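Local coordinates for LBCATS-a (Synthetic construct, PDB 5EY5), which is a tryptophan synthase alpha chain, a TIM-barrel protein that binds sn-glycerol-3-phosphate and probably cleaves indole-3-glycerol phosphate to indole for the beta chain, at residues D27-L30 / E31-L34. Residues are numbered along the deposited sequence; the frame is centred on the assembly and turned at random.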
loop_
_atom_site.group_PDB
_atom_site.type_symbol
_atom_site.label_atom_id
_atom_site.label_comp_id
_atom_site.label_asym_id
_atom_site.label_seq_id
_atom_site.Cartn_x
_atom_site.Cartn_y
_atom_site.Cartn_z
ATOM N N ASP A 27 21.618 -40.156 7.931
ATOM C CA ASP A 27 22.447 -39.259 7.136
ATOM C C ASP A 27 23.800 -39.904 6.865
ATOM O O ASP A 27 24.586 -40.074 7.793
ATOM C CB ASP A 27 22.655 -37.934 7.859
ATOM C CG ASP A 27 23.786 -37.124 7.268
ATOM O OD1 ASP A 27 23.831 -36.998 6.023
ATOM O OD2 ASP A 27 24.635 -36.624 8.049
ATOM N N PRO A 28 24.091 -40.248 5.598
ATOM C CA PRO A 28 23.298 -40.053 4.382
ATOM C C PRO A 28 22.172 -41.079 4.177
ATOM O O PRO A 28 21.270 -40.826 3.380
ATOM C CB PRO A 28 24.344 -40.198 3.278
ATOM C CG PRO A 28 25.288 -41.193 3.831
ATOM C CD PRO A 28 25.388 -40.884 5.298
ATOM N N ASP A 29 22.231 -42.217 4.865
ATOM C CA ASP A 29 21.125 -43.170 4.856
ATOM C C ASP A 29 21.339 -44.118 6.023
ATOM O O ASP A 29 22.402 -44.120 6.646
ATOM C CB ASP A 29 21.023 -43.919 3.522
ATOM C CG ASP A 29 22.286 -44.696 3.184
ATOM O OD1 ASP A 29 22.915 -45.244 4.105
ATOM O OD2 ASP A 29 22.650 -44.757 1.992
ATOM N N LEU A 30 20.327 -44.947 6.301
ATOM C CA LEU A 30 20.354 -45.717 7.550
ATOM C C LEU A 30 21.366 -46.853 7.506
ATOM O O LEU A 30 21.970 -47.194 8.539
ATOM C CB LEU A 30 18.959 -46.258 7.868
ATOM C CG LEU A 30 18.063 -45.298 8.643
ATOM C CD1 LEU A 30 16.679 -45.910 8.877
ATOM C CD2 LEU A 30 18.720 -44.901 9.977
ATOM N N GLU A 31 21.562 -47.459 6.331
ATOM C CA GLU A 31 22.636 -48.439 6.189
ATOM C C GLU A 31 23.982 -47.821 6.552
ATOM O O GLU A 31 24.808 -48.454 7.219
ATOM C CB GLU A 31 22.658 -48.993 4.764
ATOM C CG GLU A 31 24.037 -49.484 4.293
ATOM C CD GLU A 31 24.625 -50.606 5.155
ATOM O OE1 GLU A 31 25.868 -50.735 5.201
ATOM O OE2 GLU A 31 23.851 -51.360 5.784
ATOM N N THR A 32 24.216 -46.574 6.140
ATOM C CA THR A 32 25.481 -45.930 6.463
ATOM C C THR A 32 25.554 -45.571 7.941
ATOM O O THR A 32 26.638 -45.617 8.534
ATOM C CB THR A 32 25.673 -44.690 5.584
ATOM O OG1 THR A 32 25.624 -45.083 4.208
ATOM C CG2 THR A 32 27.026 -44.032 5.862
ATOM N N THR A 33 24.419 -45.214 8.546
ATOM C CA THR A 33 24.377 -44.994 9.987
ATOM C C THR A 33 24.815 -46.240 10.738
ATOM O O THR A 33 25.650 -46.174 11.652
ATOM C CB THR A 33 22.963 -44.597 10.430
ATOM O OG1 THR A 33 22.498 -43.467 9.674
ATOM C CG2 THR A 33 22.963 -44.255 11.907
ATOM N N LEU A 34 24.189 -47.368 10.428
ATOM C CA LEU A 34 24.579 -48.650 10.997
ATOM C C LEU A 34 26.086 -48.863 10.892
ATOM O O LEU A 34 26.762 -49.121 11.892
ATOM C CB LEU A 34 23.827 -49.774 10.277
ATOM C CG LEU A 34 23.883 -51.139 10.950
ATOM C CD1 LEU A 34 23.520 -50.967 12.421
ATOM C CD2 LEU A 34 22.919 -52.071 10.256
HETATM O O HOH W 1 24.532 -41.261 10.013
#
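Asp29 caps the N-terminus of helix 30-42 by accepting from Thr32, three residues on, where the loop after strand 18-24 of the TIM barrel turns into the helix that follows this first barrel strand. From CB the Asp29 side chain turns to set CG between the backbone N and the carbonyl carbon (chi1 59°), which directs the carboxylate to Thr32 and brings CG to 3.5 Å from Thr32 OG1. There OD1 takes two bonds: Thr32 N approaches at 2.8 Å, nearly along the C-O axis of OD1, whereas Thr32 OG1 donates at 2.7 Å from above the carboxylate plane. Of the two carboxylate oxygens OD2 lies farther from the helix, 3.7 Å from Thr32 OG1. An alanine in place of Asp29 would probably leave Thr32 N without its capping acceptor and set the Thr32 hydroxyl free to turn.

Beside this hydroxyl, on the same threonine, CG2 lies 3.6 Å from CD of Pro28, the two side chains crossing at about a right angle; Pro28 follows a cis peptide bond and also touches Ile240 of helix 234-241. The helical backbone pattern begins with Thr33 N donating to Asp29 O and continues with Leu34 N to Leu30 O. On the side facing helix 78-91, Leu30 and Thr33 lie side by side against Met84. Thr33 OG1 is bonded to Gly26 N and donates to a water at 3.0 Å, which in turn donates to Asp27 O.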